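Local coordinates for acetyltransferase (Agrobacterium tumefaciens str., PDB 2DXQ) that probably transfers an acetyl group from acetyl-coenzyme A to an acceptor, as a putative acetyltransferase of the GNAT family, at the interface of chains A and B. Numbering follows the deposited sequence. Chains: chain A/B, Acetyltransferase.

Contact 1: the interface of chains A and B. Residues chain A 111, 116-118, 138; chain B 145-149.
Strand 143-148 of chain B lies antiparallel to strand 117-122 of chain A, consistent with a strand exchange between two GNAT folds; A:Val118 pairs with B:Ile147 and A:Lys117 with B:Arg148. A:Val118 N donates to B:Ile147 O at 2.8 Å, and B:Ile147 N returns a bond to A:Val118 O at 3.0 Å. B:Gln149 N donates a hydrogen bond to A:Tyr116 O (3.0 Å) from above its carbonyl plane. On one side, B:Ile147 turns CG2 between A:Val118 CB and the rim of the A:Phe111 ring (3.8 Å to CZ). B:Gln149 slides past the A:Phe111 ring in the opposite direction, CB over the face near the rim, 4.0 Å from the centroid, its amide plane 32° from the ring. A:Phe138 presents its ring edge to B:Gln146 CA, and its side chain crosses B:Phe145 at about a right angle, CB to CB at 3.7 Å. On the other side, the extended A:Lys117 chain crosses the B:Gln146 amide, CD to CD at 3.7 Å, and a water joins A:Lys117 NZ to B:Gln146 OE1. B:Arg148, bent at chi3 (75°), runs beside A:Tyr116, its NH2 3.6 Å from ring atom CD2. The pairing continues the sheet across both chains and probably helps hold such a dimer together.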
loop_
_atom_site.group_PDB
_atom_site.type_symbol
_atom_site.label_atom_id
_atom_site.label_comp_id
_atom_site.label_asym_id
_atom_site.label_seq_id
_atom_site.Cartn_x
_atom_site.Cartn_y
_atom_site.Cartn_z
ATOM N N PHE A 111 1.184 14.308 1.118
ATOM C CA PHE A 111 1.447 15.378 0.153
ATOM C C PHE A 111 2.624 16.263 0.576
ATOM O O PHE A 111 3.424 16.688 -0.272
ATOM C CB PHE A 111 0.204 16.215 -0.116
ATOM C CG PHE A 111 -0.846 15.511 -0.964
ATOM C CD1 PHE A 111 -0.490 14.520 -1.875
ATOM C CD2 PHE A 111 -2.184 15.871 -0.854
ATOM C CE1 PHE A 111 -1.458 13.880 -2.659
ATOM C CE2 PHE A 111 -3.162 15.240 -1.636
ATOM C CZ PHE A 111 -2.796 14.244 -2.535
ATOM N N TYR A 116 2.791 11.953 -5.047
ATOM C CA TYR A 116 1.934 12.429 -6.130
ATOM C C TYR A 116 0.489 11.943 -6.026
ATOM O O TYR A 116 -0.429 12.543 -6.588
ATOM C CB TYR A 116 2.544 12.135 -7.501
ATOM C CG TYR A 116 2.472 10.703 -7.970
ATOM C CD1 TYR A 116 3.488 9.802 -7.675
ATOM C CD2 TYR A 116 1.408 10.268 -8.759
ATOM C CE1 TYR A 116 3.437 8.490 -8.133
ATOM C CE2 TYR A 116 1.351 8.954 -9.209
ATOM C CZ TYR A 116 2.368 8.078 -8.894
ATOM O OH TYR A 116 2.326 6.773 -9.354
ATOM N N LYS A 117 0.293 10.838 -5.314
ATOM C CA LYS A 117 -1.043 10.312 -5.097
ATOM C C LYS A 117 -1.109 9.596 -3.751
ATOM O O LYS A 117 -0.083 9.162 -3.204
ATOM C CB LYS A 117 -1.448 9.353 -6.223
ATOM C CG LYS A 117 -0.665 8.056 -6.222
ATOM C CD LYS A 117 -1.106 7.117 -7.352
ATOM C CE LYS A 117 -0.088 5.997 -7.494
ATOM N NZ LYS A 117 -0.533 4.965 -8.492
ATOM N N VAL A 118 -2.313 9.516 -3.209
ATOM C CA VAL A 118 -2.583 8.715 -2.021
ATOM C C VAL A 118 -3.733 7.772 -2.375
ATOM O O VAL A 118 -4.745 8.222 -2.887
ATOM C CB VAL A 118 -2.961 9.602 -0.807
ATOM C CG1 VAL A 118 -3.196 8.729 0.436
ATOM C CG2 VAL A 118 -1.844 10.608 -0.524
ATOM N N PHE A 138 -10.918 11.969 -1.125
ATOM C CA PHE A 138 -10.719 10.850 -2.072
ATOM C C PHE A 138 -11.758 10.858 -3.191
ATOM O O PHE A 138 -12.918 11.245 -2.985
ATOM C CB PHE A 138 -10.816 9.500 -1.363
ATOM C CG PHE A 138 -9.604 9.127 -0.555
ATOM C CD1 PHE A 138 -8.415 8.731 -1.187
ATOM C CD2 PHE A 138 -9.649 9.145 0.833
ATOM C CE1 PHE A 138 -7.278 8.361 -0.439
ATOM C CE2 PHE A 138 -8.509 8.762 1.592
ATOM C CZ PHE A 138 -7.341 8.382 0.964
ATOM N N PHE B 145 -10.053 4.093 -3.959
ATOM C CA PHE B 145 -10.111 5.563 -3.846
ATOM C C PHE B 145 -8.730 6.155 -4.062
ATOM O O PHE B 145 -7.720 5.539 -3.710
ATOM C CB PHE B 145 -10.624 5.972 -2.453
ATOM C CG PHE B 145 -12.072 5.650 -2.220
ATOM C CD1 PHE B 145 -13.061 6.610 -2.454
ATOM C CD2 PHE B 145 -12.450 4.404 -1.742
ATOM C CE1 PHE B 145 -14.416 6.313 -2.242
ATOM C CE2 PHE B 145 -13.800 4.094 -1.518
ATOM C CZ PHE B 145 -14.784 5.049 -1.771
ATOM N N GLN B 146 -8.671 7.363 -4.616
ATOM C CA GLN B 146 -7.388 8.000 -4.816
ATOM C C GLN B 146 -7.542 9.499 -4.753
ATOM O O GLN B 146 -8.586 10.029 -5.090
ATOM C CB GLN B 146 -6.813 7.583 -6.182
ATOM C CG GLN B 146 -5.429 8.111 -6.485
ATOM C CD GLN B 146 -4.790 7.380 -7.645
ATOM O OE1 GLN B 146 -4.559 6.165 -7.582
ATOM N NE2 GLN B 146 -4.518 8.099 -8.711
ATOM N N ILE B 147 -6.490 10.163 -4.301
ATOM C CA ILE B 147 -6.413 11.624 -4.389
ATOM C C ILE B 147 -5.030 11.948 -4.920
ATOM O O ILE B 147 -4.054 11.283 -4.589
ATOM C CB ILE B 147 -6.722 12.314 -3.029
ATOM C CG1 ILE B 147 -6.745 13.851 -3.168
ATOM C CG2 ILE B 147 -5.752 11.867 -1.933
ATOM C CD1 ILE B 147 -7.202 14.561 -1.865
ATOM N N ARG B 148 -4.955 12.969 -5.765
ATOM C CA ARG B 148 -3.708 13.317 -6.428
ATOM C C ARG B 148 -3.341 14.776 -6.165
ATOM O O ARG B 148 -4.206 15.591 -5.837
ATOM C CB ARG B 148 -3.828 13.064 -7.932
ATOM C CG ARG B 148 -4.068 11.603 -8.311
ATOM C CD ARG B 148 -4.203 11.401 -9.825
ATOM N NE ARG B 148 -2.914 11.477 -10.508
ATOM C CZ ARG B 148 -2.152 10.428 -10.817
ATOM N NH1 ARG B 148 -2.539 9.193 -10.517
ATOM N NH2 ARG B 148 -0.991 10.612 -11.436
ATOM N N GLN B 149 -2.057 15.091 -6.296
ATOM C CA GLN B 149 -1.632 16.488 -6.338
ATOM C C GLN B 149 -0.778 16.763 -7.579
ATOM O O GLN B 149 0.025 15.914 -7.994
ATOM C CB GLN B 149 -0.909 16.899 -5.046
ATOM C CG GLN B 149 0.461 16.263 -4.807
ATOM C CD GLN B 149 1.224 16.938 -3.666
ATOM O OE1 GLN B 149 0.894 18.060 -3.257
ATOM N NE2 GLN B 149 2.251 16.262 -3.156
HETATM O O HOH W 1 -3.384 4.195 -9.131
#

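Contact 2: the interface of chains A and B. Residues chain A 79, 111, 114-116; chain B 149.
B:Gln149, near the C-terminus of chain B, puts its side-chain amide among the carbonyls of A:Phe111, in the last turn of helix 98-112, and A:Cys115 beyond it. By hydrogen bonding, B:Gln149 NE2 donates to A:Cys115 O at 2.8 Å, standing above that carbonyl plane. The same nitrogen also donates to A:Phe111 O, here in the carbonyl plane on a lone pair, so the end of the helix and the loop after it both grip one amide nitrogen. Both acceptors are tilted about 20° from the amide plane, and together they should fix its rotation. With chi1 at 69°, CG sits between the backbone N and the carbonyl carbon, and the extended chain beyond carries the amide there. Within chain A, A:Arg79 NE donates to A:Asn114 O at 3.2 Å, which helps to position the guanidinium.

Among van der Waals contacts, B:Gln149 CG lies 3.3 Å from A:Cys115 O. A:Arg79 crosses the amide at a slant, its guanidinium plane turned 45° from it, with B:Gln149 CD in plane at its edge. A:Arg79 NH2 comes 3.3 Å from B:Gln149 NE2, a contact of two donor nitrogens and not a hydrogen bond. A:Tyr116 CB stands 3.8 Å above the centre of one face of the A:Arg79 guanidinium.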
loop_
_atom_site.group_PDB
_atom_site.type_symbol
_atom_site.label_atom_id
_atom_site.label_comp_id
_atom_site.label_asym_id
_atom_site.label_seq_id
_atom_site.Cartn_x
_atom_site.Cartn_y
_atom_site.Cartn_z
ATOM N N ARG A 79 8.709 10.394 -7.791
ATOM C CA ARG A 79 7.970 10.884 -6.630
ATOM C C ARG A 79 7.309 9.733 -5.904
ATOM O O ARG A 79 6.802 8.814 -6.556
ATOM C CB ARG A 79 6.919 11.882 -7.065
ATOM C CG ARG A 79 7.507 13.215 -7.488
ATOM C CD ARG A 79 6.429 14.119 -7.947
ATOM N NE ARG A 79 5.649 14.666 -6.839
ATOM C CZ ARG A 79 4.553 15.399 -7.007
ATOM N NH1 ARG A 79 4.122 15.665 -8.238
ATOM N NH2 ARG A 79 3.889 15.870 -5.951
ATOM N N PHE A 111 1.184 14.308 1.118
ATOM C CA PHE A 111 1.447 15.378 0.153
ATOM C C PHE A 111 2.624 16.263 0.576
ATOM O O PHE A 111 3.424 16.688 -0.272
ATOM C CB PHE A 111 0.204 16.215 -0.116
ATOM C CG PHE A 111 -0.846 15.511 -0.964
ATOM C CD1 PHE A 111 -0.490 14.520 -1.875
ATOM C CD2 PHE A 111 -2.184 15.871 -0.854
ATOM C CE1 PHE A 111 -1.458 13.880 -2.659
ATOM C CE2 PHE A 111 -3.162 15.240 -1.636
ATOM C CZ PHE A 111 -2.796 14.244 -2.535
ATOM N N ASN A 114 5.820 14.958 -0.564
ATOM C CA ASN A 114 5.867 15.032 -2.034
ATOM C C ASN A 114 5.277 13.808 -2.732
ATOM O O ASN A 114 5.641 13.516 -3.862
ATOM C CB ASN A 114 7.286 15.312 -2.579
ATOM C CG ASN A 114 7.267 15.895 -3.991
ATOM O OD1 ASN A 114 6.341 16.608 -4.371
ATOM N ND2 ASN A 114 8.294 15.578 -4.777
ATOM N N CYS A 115 4.355 13.109 -2.071
ATOM C CA CYS A 115 3.648 12.012 -2.756
ATOM C C CYS A 115 2.754 12.566 -3.866
ATOM O O CYS A 115 2.028 13.545 -3.661
ATOM C CB CYS A 115 2.797 11.197 -1.769
ATOM S SG CYS A 115 3.720 10.220 -0.623
ATOM N N TYR A 116 2.791 11.953 -5.047
ATOM C CA TYR A 116 1.934 12.429 -6.130
ATOM C C TYR A 116 0.489 11.943 -6.026
ATOM O O TYR A 116 -0.429 12.543 -6.588
ATOM C CB TYR A 116 2.544 12.135 -7.501
ATOM C CG TYR A 116 2.472 10.703 -7.970
ATOM C CD1 TYR A 116 3.488 9.802 -7.675
ATOM C CD2 TYR A 116 1.408 10.268 -8.759
ATOM C CE1 TYR A 116 3.437 8.490 -8.133
ATOM C CE2 TYR A 116 1.351 8.954 -9.209
ATOM C CZ TYR A 116 2.368 8.078 -8.894
ATOM O OH TYR A 116 2.326 6.773 -9.354
ATOM N N GLN B 149 -2.057 15.091 -6.296
ATOM C CA GLN B 149 -1.632 16.488 -6.338
ATOM C C GLN B 149 -0.778 16.763 -7.579
ATOM O O GLN B 149 0.025 15.914 -7.994
ATOM C CB GLN B 149 -0.909 16.899 -5.046
ATOM C CG GLN B 149 0.461 16.263 -4.807
ATOM C CD GLN B 149 1.224 16.938 -3.666
ATOM O OE1 GLN B 149 0.894 18.060 -3.257
ATOM N NE2 GLN B 149 2.251 16.262 -3.156
#

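Contact 3: the interface of chains A and B. Residues chain A 130, 133-134, 138-142; chain B 143-145.
B:Phe145 pushes its ring between helix 127-135 and strand 139-141 of chain A, elements in the C-terminal part of the GNAT fold. Apolar packing dominates around it. A:Tyr133 CB lies over the centre of one ring face, 4.0 Å above the plane, and A:Gln140 CG covers the opposite face toward the rim. A:Gln140 CB also touches B:Phe145 CE1 at 3.6 Å. At the tip, B:Phe145 CZ meets A:His130 CA at 3.8 Å, with A:His130 CG in plane at the ring edge and the two side chains crossing at about a right angle. With chi1 at -69°, B:Phe145 CG stands anti to the carbonyl carbon, a setting that sends the ring toward the helix. A:His130 and B:Thr143 meet tip to tip, imidazole CE1 lying 3.4 Å from the hydroxyl OG1, while the B:Thr143 methyl CG2 packs 3.6 Å from A:Gln140 CG.

Polar contacts run along the backbone of B:Gly144. The A:Gln140 chain, bent at chi2 (-74°), returns its amide to the strand, and NE2 donates to B:Gly144 O at 2.9 Å. This bond, 162° at the hydrogen, lies on a carbonyl lone pair and close to the donor amide plane. Beside it, a water bridges B:Gly144 N (3.1 Å from it) and A:Lys142 O, where the two residues form an antiparallel bridge.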
loop_
_atom_site.group_PDB
_atom_site.type_symbol
_atom_site.label_atom_id
_atom_site.label_comp_id
_atom_site.label_asym_id
_atom_site.label_seq_id
_atom_site.Cartn_x
_atom_site.Cartn_y
_atom_site.Cartn_z
ATOM N N HIS A 130 -18.087 4.779 1.999
ATOM C CA HIS A 130 -17.617 5.361 0.755
ATOM C C HIS A 130 -17.785 6.873 0.759
ATOM O O HIS A 130 -16.877 7.590 0.351
ATOM C CB HIS A 130 -18.376 4.753 -0.426
ATOM C CG HIS A 130 -18.163 3.280 -0.581
ATOM N ND1 HIS A 130 -18.543 2.592 -1.713
ATOM C CD2 HIS A 130 -17.593 2.368 0.242
ATOM C CE1 HIS A 130 -18.223 1.316 -1.574
ATOM N NE2 HIS A 130 -17.632 1.157 -0.402
ATOM N N TYR A 133 -15.125 8.525 2.806
ATOM C CA TYR A 133 -13.847 8.717 2.126
ATOM C C TYR A 133 -13.885 9.864 1.124
ATOM O O TYR A 133 -12.905 10.602 0.987
ATOM C CB TYR A 133 -13.335 7.418 1.496
ATOM C CG TYR A 133 -12.846 6.438 2.552
ATOM C CD1 TYR A 133 -11.835 6.807 3.454
ATOM C CD2 TYR A 133 -13.412 5.172 2.674
ATOM C CE1 TYR A 133 -11.399 5.925 4.448
ATOM C CE2 TYR A 133 -12.962 4.263 3.659
ATOM C CZ TYR A 133 -11.960 4.659 4.536
ATOM O OH TYR A 133 -11.515 3.788 5.520
ATOM N N GLU A 134 -15.010 10.025 0.427
ATOM C CA GLU A 134 -15.156 11.157 -0.489
ATOM C C GLU A 134 -15.068 12.485 0.272
ATOM O O GLU A 134 -14.461 13.434 -0.205
ATOM C CB GLU A 134 -16.452 11.050 -1.288
ATOM C CG GLU A 134 -16.398 9.872 -2.296
ATOM C CD GLU A 134 -17.714 9.582 -2.975
ATOM O OE1 GLU A 134 -18.766 10.032 -2.471
ATOM O OE2 GLU A 134 -17.691 8.873 -4.010
ATOM N N PHE A 138 -10.918 11.969 -1.125
ATOM C CA PHE A 138 -10.719 10.850 -2.072
ATOM C C PHE A 138 -11.758 10.858 -3.191
ATOM O O PHE A 138 -12.918 11.245 -2.985
ATOM C CB PHE A 138 -10.816 9.500 -1.363
ATOM C CG PHE A 138 -9.604 9.127 -0.555
ATOM C CD1 PHE A 138 -8.415 8.731 -1.187
ATOM C CD2 PHE A 138 -9.649 9.145 0.833
ATOM C CE1 PHE A 138 -7.278 8.361 -0.439
ATOM C CE2 PHE A 138 -8.509 8.762 1.592
ATOM C CZ PHE A 138 -7.341 8.382 0.964
ATOM N N VAL A 139 -11.348 10.404 -4.371
ATOM C CA VAL A 139 -12.269 10.171 -5.467
ATOM C C VAL A 139 -12.317 8.668 -5.742
ATOM O O VAL A 139 -11.280 7.987 -5.704
ATOM C CB VAL A 139 -11.813 10.925 -6.740
ATOM C CG1 VAL A 139 -12.816 10.741 -7.859
ATOM C CG2 VAL A 139 -11.615 12.395 -6.432
ATOM N N GLN A 140 -13.518 8.143 -5.987
ATOM C CA GLN A 140 -13.655 6.718 -6.293
ATOM C C GLN A 140 -13.416 6.522 -7.801
ATOM O O GLN A 140 -14.359 6.339 -8.593
ATOM C CB GLN A 140 -15.026 6.198 -5.830
ATOM C CG GLN A 140 -15.089 4.680 -5.607
ATOM C CD GLN A 140 -15.099 3.895 -6.897
ATOM O OE1 GLN A 140 -16.102 3.893 -7.624
ATOM N NE2 GLN A 140 -13.976 3.237 -7.215
ATOM N N ASN A 141 -12.148 6.581 -8.193
ATOM C CA ASN A 141 -11.792 6.489 -9.610
ATOM C C ASN A 141 -10.761 5.425 -9.915
ATOM O O ASN A 141 -10.116 5.462 -10.966
ATOM C CB ASN A 141 -11.360 7.849 -10.158
ATOM C CG ASN A 141 -10.152 8.412 -9.450
ATOM O OD1 ASN A 141 -9.502 7.734 -8.647
ATOM N ND2 ASN A 141 -9.841 9.676 -9.742
ATOM N N LYS A 142 -10.597 4.489 -8.984
ATOM C CA LYS A 142 -9.729 3.328 -9.194
ATOM C C LYS A 142 -10.449 2.053 -8.777
ATOM O O LYS A 142 -11.379 2.086 -7.966
ATOM C CB LYS A 142 -8.400 3.460 -8.434
ATOM C CG LYS A 142 -7.548 4.669 -8.839
ATOM C CD LYS A 142 -7.121 4.608 -10.318
ATOM C CE LYS A 142 -6.477 5.920 -10.763
ATOM N NZ LYS A 142 -6.315 5.980 -12.245
ATOM N N THR B 143 -13.206 -1.588 -2.960
ATOM C CA THR B 143 -13.519 -0.349 -3.669
ATOM C C THR B 143 -12.306 0.568 -3.583
ATOM O O THR B 143 -11.766 0.763 -2.498
ATOM C CB THR B 143 -14.746 0.318 -3.036
ATOM O OG1 THR B 143 -15.854 -0.591 -3.147
ATOM C CG2 THR B 143 -15.101 1.630 -3.746
ATOM N N GLY B 144 -11.875 1.103 -4.717
ATOM C CA GLY B 144 -10.634 1.898 -4.778
ATOM C C GLY B 144 -10.880 3.393 -4.732
ATOM O O GLY B 144 -11.818 3.892 -5.370
ATOM N N PHE B 145 -10.053 4.093 -3.959
ATOM C CA PHE B 145 -10.111 5.563 -3.846
ATOM C C PHE B 145 -8.730 6.155 -4.062
ATOM O O PHE B 145 -7.720 5.539 -3.710
ATOM C CB PHE B 145 -10.624 5.972 -2.453
ATOM C CG PHE B 145 -12.072 5.650 -2.220
ATOM C CD1 PHE B 145 -13.061 6.610 -2.454
ATOM C CD2 PHE B 145 -12.450 4.404 -1.742
ATOM C CE1 PHE B 145 -14.416 6.313 -2.242
ATOM C CE2 PHE B 145 -13.800 4.094 -1.518
ATOM C CZ PHE B 145 -14.784 5.049 -1.771
HETATM O O HOH W 2 -13.345 -0.250 -7.024
#

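The contacts follow one stretch of chain B, residues 143-149, inserted between strand 117-122 and the 139-142 segment of chain A. Contact 1 is central: its C-alpha centre lies about 8 Å from that of contact 2 and about 10 Å from that of contact 3, whereas contacts 2 and 3 are about 17 Å apart. Contacts 1 and 2 share A:Phe111, A:Tyr116 and B:Gln149; contacts 1 and 3 share A:Phe138 and B:Phe145. Backbone pairing in the middle is thus flanked by a glutamine at one end and a phenylalanine at the other. Two-fold symmetry repeats the set, consistent with a dimer, though the structure alone does not establish one.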